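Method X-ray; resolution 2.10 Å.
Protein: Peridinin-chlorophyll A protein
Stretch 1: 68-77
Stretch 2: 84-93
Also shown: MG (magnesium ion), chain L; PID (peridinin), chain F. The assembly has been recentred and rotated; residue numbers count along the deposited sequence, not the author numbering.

Stretch 1 68-77: EAHSKALDSA
Stretch 2, residues 84-93: MASKEDFAAV

Ala73, in the helix that runs through 68-77, sits at the apolar centre: its CB lies 3.6 Å from Asp89 CB, 3.7 Å from Val93 CG2 and 4.0 Å from Ala85 CB. The helices through 68-77 and 87-93 run nearly antiparallel (163°), their axes 8.9 Å apart at closest approach. Partners recur every four residues, the last reaching the loop before the second helix, with CA-CA distances of 5.2 Å for Ala69-Val93, 4.9 Å for Ala73-Asp89 and 4.2 Å for Ala77-Ala85. Val93 (chi1 t) places CG2 4.1 Å from Ala69 CB and lays CG1 over one face of the His70 ring (chi1 m, chi2 81°), 3.7 Å from its centroid, a CH-pi contact. Peridinin lines this apolar side: its CM7 is 3.7 Å from Ala77 CB, and its O5 accepts a hydrogen bond from Ala85 N (2.9 Å). Residues 84-86 are extended (psi 118°, 171°, 156°) before the helix begins. There Ser86 OG (chi1 p) caps it, accepting from Asp89 N at 2.9 Å. At the polar edge Ser76 (chi1 p) points toward the second stretch; its OG accepts from Ser86 N (3.3 Å) and lies 2.7 Å from Asp89 OD2 (chi1 m, chi2 -12°) and 3.0 Å from Ala73 O, two acceptors competing for one hydroxyl proton. A water donates to Ala69 O (3.0 Å) and Asp89 O (2.5 Å), bridging the backbones.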

ATOM      1  N   GLU A  68      11.593  -6.525   1.361  1.00 29.37           N
ATOM      2  CA  GLU A  68      12.441  -7.186   2.376  1.00 30.71           C
ATOM      3  C   GLU A  68      13.233  -6.107   3.121  1.00 29.41           C
ATOM      4  O   GLU A  68      13.299  -6.128   4.362  1.00 29.79           O
ATOM      5  CB  GLU A  68      13.435  -8.184   1.734  1.00 34.11           C
ATOM      6  CG  GLU A  68      12.759  -9.373   1.014  1.00 42.38           C
ATOM      7  CD  GLU A  68      13.739 -10.396   0.328  1.00 47.01           C
ATOM      8  OE1 GLU A  68      14.270 -10.123  -0.794  1.00 49.08           O
ATOM      9  OE2 GLU A  68      13.954 -11.497   0.919  1.00 50.45           O
ATOM     10  N   ALA A  69      13.809  -5.163   2.367  1.00 24.95           N
ATOM     11  CA  ALA A  69      14.601  -4.076   2.953  1.00 25.18           C
ATOM     12  C   ALA A  69      13.798  -3.223   3.951  1.00 25.65           C
ATOM     13  O   ALA A  69      14.327  -2.811   5.000  1.00 24.74           O
ATOM     14  CB  ALA A  69      15.147  -3.181   1.871  1.00 23.32           C
ATOM     15  N   HIS A  70      12.514  -2.979   3.645  1.00 24.65           N
ATOM     16  CA  HIS A  70      11.695  -2.190   4.554  1.00 23.65           C
ATOM     17  C   HIS A  70      11.445  -3.020   5.772  1.00 23.03           C
ATOM     18  O   HIS A  70      11.476  -2.509   6.873  1.00 21.55           O
ATOM     19  CB  HIS A  70      10.347  -1.780   3.918  1.00 23.19           C
ATOM     20  CG  HIS A  70      10.454  -0.607   3.000  1.00 21.24           C
ATOM     21  ND1 HIS A  70      10.892  -0.723   1.697  1.00 22.06           N
ATOM     22  CD2 HIS A  70      10.215   0.716   3.205  1.00 22.44           C
ATOM     23  CE1 HIS A  70      10.908   0.481   1.132  1.00 23.92           C
ATOM     24  NE2 HIS A  70      10.504   1.370   2.025  1.00 21.74           N
ATOM     25  N   SER A  71      11.183  -4.312   5.582  1.00 25.18           N
ATOM     26  CA  SER A  71      10.919  -5.158   6.733  1.00 26.55           C
ATOM     27  C   SER A  71      12.163  -5.224   7.621  1.00 27.76           C
ATOM     28  O   SER A  71      12.082  -5.194   8.857  1.00 28.34           O
ATOM     29  CB  SER A  71      10.552  -6.566   6.317  1.00 28.69           C
ATOM     30  OG  SER A  71      10.512  -7.364   7.501  1.00 30.52           O
ATOM     31  N   LYS A  72      13.323  -5.310   7.005  1.00 26.45           N
ATOM     32  CA  LYS A  72      14.496  -5.362   7.828  1.00 28.80           C
ATOM     33  C   LYS A  72      14.701  -4.030   8.539  1.00 29.15           C
ATOM     34  O   LYS A  72      15.164  -3.992   9.692  1.00 27.33           O
ATOM     35  CB  LYS A  72      15.729  -5.709   7.003  1.00 31.09           C
ATOM     36  CG  LYS A  72      17.017  -5.729   7.828  1.00 33.52           C
ATOM     37  CD  LYS A  72      18.211  -6.053   6.932  1.00 37.49           C
ATOM     38  CE  LYS A  72      19.509  -6.200   7.748  1.00 39.23           C
ATOM     39  NZ  LYS A  72      19.222  -7.066   8.930  1.00 41.32           N
ATOM     40  N   ALA A  73      14.337  -2.930   7.887  1.00 26.89           N
ATOM     41  CA  ALA A  73      14.576  -1.658   8.537  1.00 26.03           C
ATOM     42  C   ALA A  73      13.607  -1.462   9.683  1.00 26.39           C
ATOM     43  O   ALA A  73      13.954  -0.833  10.697  1.00 26.08           O
ATOM     44  CB  ALA A  73      14.489  -0.518   7.531  1.00 24.87           C
ATOM     45  N   LEU A  74      12.408  -2.016   9.552  1.00 25.96           N
ATOM     46  CA  LEU A  74      11.407  -1.881  10.622  1.00 28.47           C
ATOM     47  C   LEU A  74      11.921  -2.601  11.894  1.00 30.00           C
ATOM     48  O   LEU A  74      11.738  -2.122  13.020  1.00 29.42           O
ATOM     49  CB  LEU A  74      10.051  -2.454  10.168  1.00 24.78           C
ATOM     50  CG  LEU A  74       9.298  -1.548   9.172  1.00 21.99           C
ATOM     51  CD1 LEU A  74       8.114  -2.299   8.585  1.00 19.28           C
ATOM     52  CD2 LEU A  74       8.800  -0.267   9.941  1.00 20.19           C
ATOM     53  N   ASP A  75      12.580  -3.739  11.705  1.00 32.58           N
ATOM     54  CA  ASP A  75      13.166  -4.466  12.838  1.00 34.30           C
ATOM     55  C   ASP A  75      13.969  -3.517  13.760  1.00 35.17           C
ATOM     56  O   ASP A  75      13.918  -3.660  14.975  1.00 35.48           O
ATOM     57  CB  ASP A  75      14.076  -5.595  12.335  1.00 34.34           C
ATOM     58  CG  ASP A  75      13.292  -6.772  11.721  1.00 37.50           C
ATOM     59  OD1 ASP A  75      12.071  -6.947  11.991  1.00 38.84           O
ATOM     60  OD2 ASP A  75      13.907  -7.560  10.969  1.00 38.55           O
ATOM     61  N   SER A  76      14.700  -2.552  13.198  1.00 36.14           N
ATOM     62  CA  SER A  76      15.463  -1.617  14.041  1.00 38.29           C
ATOM     63  C   SER A  76      14.657  -0.374  14.448  1.00 38.62           C
ATOM     64  O   SER A  76      14.842   0.192  15.541  1.00 39.85           O
ATOM     65  CB  SER A  76      16.785  -1.175  13.347  1.00 38.02           C
ATOM     66  OG  SER A  76      16.596  -0.474  12.109  1.00 40.16           O
ATOM     67  N   ALA A  77      13.731   0.038  13.590  1.00 36.82           N
ATOM     68  CA  ALA A  77      12.951   1.226  13.863  1.00 33.90           C
ATOM     69  C   ALA A  77      11.948   1.030  14.963  1.00 34.38           C
ATOM     70  O   ALA A  77      11.796   1.882  15.832  1.00 31.79           O
ATOM     71  CB  ALA A  77      12.225   1.668  12.585  1.00 31.59           C
ATOM     72  N   MET A  84      12.791   5.247  14.188  1.00 27.78           N
ATOM     73  CA  MET A  84      13.877   5.625  13.312  1.00 28.82           C
ATOM     74  C   MET A  84      14.822   4.461  13.013  1.00 28.57           C
ATOM     75  O   MET A  84      15.458   3.898  13.919  1.00 26.48           O
ATOM     76  CB  MET A  84      14.603   6.812  13.975  1.00 33.08           C
ATOM     77  CG  MET A  84      15.559   7.608  13.108  1.00 33.95           C
ATOM     78  SD  MET A  84      14.777   8.242  11.620  1.00 39.38           S
ATOM     79  CE  MET A  84      16.001   7.688  10.416  1.00 34.74           C
ATOM     80  N   ALA A  85      14.911   4.086  11.738  1.00 26.77           N
ATOM     81  CA  ALA A  85      15.792   2.968  11.357  1.00 26.94           C
ATOM     82  C   ALA A  85      17.243   3.333  11.547  1.00 25.92           C
ATOM     83  O   ALA A  85      17.566   4.501  11.732  1.00 26.81           O
ATOM     84  CB  ALA A  85      15.570   2.574   9.876  1.00 25.70           C
ATOM     85  N   SER A  86      18.110   2.330  11.417  1.00 27.26           N
ATOM     86  CA  SER A  86      19.566   2.504  11.539  1.00 26.29           C
ATOM     87  C   SER A  86      20.087   3.166  10.246  1.00 26.65           C
ATOM     88  O   SER A  86      19.422   3.092   9.209  1.00 23.41           O
ATOM     89  CB  SER A  86      20.224   1.109  11.822  1.00 24.43           C
ATOM     90  OG  SER A  86      20.355   0.221  10.716  1.00 21.39           O
ATOM     91  N   LYS A  87      21.238   3.845  10.299  1.00 26.98           N
ATOM     92  CA  LYS A  87      21.761   4.476   9.085  1.00 28.06           C
ATOM     93  C   LYS A  87      21.996   3.360   8.046  1.00 28.91           C
ATOM     94  O   LYS A  87      21.854   3.538   6.828  1.00 27.39           O
ATOM     95  CB  LYS A  87      23.103   5.189   9.356  1.00 31.11           C
ATOM     96  CG  LYS A  87      23.049   6.488  10.172  1.00 34.48           C
ATOM     97  CD  LYS A  87      24.429   7.194  10.301  1.00 36.12           C
ATOM     98  CE  LYS A  87      24.312   8.549  11.021  1.00 38.34           C
ATOM     99  NZ  LYS A  87      25.624   9.274  11.094  1.00 42.81           N
ATOM    100  N   GLU A  88      22.387   2.198   8.555  1.00 28.76           N
ATOM    101  CA  GLU A  88      22.637   1.041   7.729  1.00 28.99           C
ATOM    102  C   GLU A  88      21.355   0.563   7.054  1.00 26.66           C
ATOM    103  O   GLU A  88      21.320   0.439   5.843  1.00 25.57           O
ATOM    104  CB  GLU A  88      23.229  -0.075   8.592  1.00 33.12           C
ATOM    105  CG  GLU A  88      23.428  -1.360   7.846  1.00 40.66           C
ATOM    106  CD  GLU A  88      23.991  -2.470   8.717  1.00 45.27           C
ATOM    107  OE1 GLU A  88      25.157  -2.352   9.200  1.00 47.63           O
ATOM    108  OE2 GLU A  88      23.256  -3.464   8.911  1.00 48.99           O
ATOM    109  N   ASP A  89      20.312   0.293   7.829  1.00 27.01           N
ATOM    110  CA  ASP A  89      19.044  -0.193   7.260  1.00 27.72           C
ATOM    111  C   ASP A  89      18.406   0.852   6.341  1.00 26.50           C
ATOM    112  O   ASP A  89      17.828   0.491   5.300  1.00 25.01           O
ATOM    113  CB  ASP A  89      18.027  -0.592   8.358  1.00 30.29           C
ATOM    114  CG  ASP A  89      18.495  -1.781   9.214  1.00 33.25           C
ATOM    115  OD1 ASP A  89      19.477  -2.450   8.833  1.00 35.26           O
ATOM    116  OD2 ASP A  89      17.870  -2.049  10.264  1.00 33.49           O
ATOM    117  N   PHE A  90      18.538   2.127   6.736  1.00 25.50           N
ATOM    118  CA  PHE A  90      18.031   3.259   5.972  1.00 25.10           C
ATOM    119  C   PHE A  90      18.667   3.311   4.606  1.00 25.69           C
ATOM    120  O   PHE A  90      17.973   3.356   3.594  1.00 26.15           O
ATOM    121  CB  PHE A  90      18.328   4.584   6.669  1.00 25.82           C
ATOM    122  CG  PHE A  90      17.674   5.783   5.999  1.00 25.67           C
ATOM    123  CD1 PHE A  90      16.298   6.004   6.138  1.00 24.91           C
ATOM    124  CD2 PHE A  90      18.449   6.705   5.260  1.00 23.22           C
ATOM    125  CE1 PHE A  90      15.673   7.143   5.564  1.00 25.67           C
ATOM    126  CE2 PHE A  90      17.855   7.840   4.679  1.00 26.27           C
ATOM    127  CZ  PHE A  90      16.451   8.068   4.836  1.00 24.67           C
ATOM    128  N   ALA A  91      19.999   3.354   4.571  1.00 24.98           N
ATOM    129  CA  ALA A  91      20.714   3.398   3.300  1.00 23.10           C
ATOM    130  C   ALA A  91      20.364   2.193   2.433  1.00 23.20           C
ATOM    131  O   ALA A  91      20.253   2.340   1.213  1.00 21.92           O
ATOM    132  CB  ALA A  91      22.243   3.470   3.527  1.00 25.62           C
ATOM    133  N   ALA A  92      20.144   1.021   3.045  1.00 22.72           N
ATOM    134  CA  ALA A  92      19.782  -0.186   2.264  1.00 22.36           C
ATOM    135  C   ALA A  92      18.347  -0.083   1.696  1.00 22.71           C
ATOM    136  O   ALA A  92      18.044  -0.652   0.633  1.00 22.21           O
ATOM    137  CB  ALA A  92      19.890  -1.445   3.119  1.00 22.13           C
ATOM    138  N   VAL A  93      17.458   0.620   2.393  1.00 21.41           N
ATOM    139  CA  VAL A  93      16.100   0.756   1.857  1.00 22.76           C
ATOM    140  C   VAL A  93      16.167   1.600   0.574  1.00 23.24           C
ATOM    141  O   VAL A  93      15.533   1.274  -0.424  1.00 23.32           O
ATOM    142  CB  VAL A  93      15.146   1.428   2.877  1.00 22.39           C
ATOM    143  CG1 VAL A  93      13.843   1.943   2.173  1.00 22.13           C
ATOM    144  CG2 VAL A  93      14.776   0.397   3.937  1.00 20.29           C
TER
HETATM  145 MG    MG L1337      10.800  -7.150   9.839  1.00 27.15          MG
HETATM  146  C1  PID F1331      12.410  10.186 -12.876  1.00 22.03           C
HETATM  147  C2  PID F1331      12.511  10.493 -14.375  1.00 22.90           C
HETATM  148  C3  PID F1331      12.069   9.275 -15.190  1.00 24.09           C
HETATM  149  C4  PID F1331      13.010   8.114 -14.858  1.00 22.27           C
HETATM  150  C5  PID F1331      12.880   7.627 -13.410  1.00 23.00           C
HETATM  151  C6  PID F1331      12.662   8.758 -12.384  1.00 22.31           C
HETATM  152  C7  PID F1331      13.092   8.465 -11.085  1.00 22.50           C
HETATM  153  C8  PID F1331      12.341   8.595  -9.914  1.00 21.72           C
HETATM  154  C9  PID F1331      12.790   8.265  -8.631  1.00 22.43           C
HETATM  155  C10 PID F1331      14.030   7.751  -8.266  1.00 24.68           C
HETATM  156  C11 PID F1331      12.065   8.297  -7.511  1.00 23.94           C
HETATM  157  C12 PID F1331      12.785   7.824  -6.488  1.00 23.98           C
HETATM  158  C13 PID F1331      12.333   7.700  -5.173  1.00 23.11           C
HETATM  159  C14 PID F1331      13.044   7.205  -4.077  1.00 23.64           C
HETATM  160  C15 PID F1331      12.421   7.150  -2.828  1.00 23.07           C
HETATM  161  C16 PID F1331      12.988   6.665  -1.649  1.00 19.62           C
HETATM  162  C17 PID F1331      12.275   6.635  -0.449  1.00 18.95           C
HETATM  163  C18 PID F1331      12.824   6.117   0.724  1.00 16.53           C
HETATM  164  C19 PID F1331      12.147   6.043   1.940  1.00 16.34           C
HETATM  165  C20 PID F1331      12.776   5.461   3.042  1.00 16.52           C
HETATM  166  C21 PID F1331      12.210   5.278   4.305  1.00 17.27           C
HETATM  167  C22 PID F1331      12.949   4.646   5.306  1.00 16.69           C
HETATM  168  C23 PID F1331      12.458   4.422   6.496  1.00 17.43           C
HETATM  169  C24 PID F1331      11.916   4.141   7.653  1.00 17.70           C
HETATM  170  C25 PID F1331      11.126   2.846   7.901  1.00 17.30           C
HETATM  171  C26 PID F1331       9.717   3.228   8.367  1.00 17.56           C
HETATM  172  C27 PID F1331       9.722   4.213   9.543  1.00 19.05           C
HETATM  173  C28 PID F1331      10.561   5.465   9.253  1.00 18.81           C
HETATM  174  C29 PID F1331      11.994   5.117   8.830  1.00 19.22           C
HETATM  175  C30 PID F1331       7.554   3.871  10.461  1.00 21.15           C
HETATM  176  C31 PID F1331       6.138   4.355  10.784  1.00 19.20           C
HETATM  177  CM1 PID F1331      12.747  11.378 -11.978  1.00 22.74           C
HETATM  178  CM2 PID F1331      14.157   6.837 -13.105  1.00 20.10           C
HETATM  179  CM3 PID F1331      11.701   6.651 -13.379  1.00 21.87           C
HETATM  180  CM4 PID F1331      14.485   6.711  -4.237  1.00 22.57           C
HETATM  181  CM5 PID F1331      10.774   5.727   4.602  1.00 16.02           C
HETATM  182  CM6 PID F1331      10.971   2.035   6.612  1.00 19.16           C
HETATM  183  CM7 PID F1331      11.838   1.972   8.936  1.00 18.91           C
HETATM  184  CM8 PID F1331      12.743   6.391   8.429  1.00 17.87           C
HETATM  185  O1  PID F1331      11.344   9.334 -12.445  1.00 20.65           O
HETATM  186  O2  PID F1331      12.156   9.550 -16.592  1.00 27.21           O
HETATM  187  O3  PID F1331      14.976   7.541  -9.022  1.00 26.72           O
HETATM  188  O4  PID F1331      14.031   7.474  -6.927  1.00 23.78           O
HETATM  189  O5  PID F1331      12.665   4.439   9.901  1.00 19.78           O
HETATM  190  O6  PID F1331       8.372   4.670   9.722  1.00 21.13           O
HETATM  191  O7  PID F1331       7.959   2.807  10.924  1.00 24.10           O
HETATM  192  O   HOH W   1      17.223  -1.899   5.151  1.00 21.84           O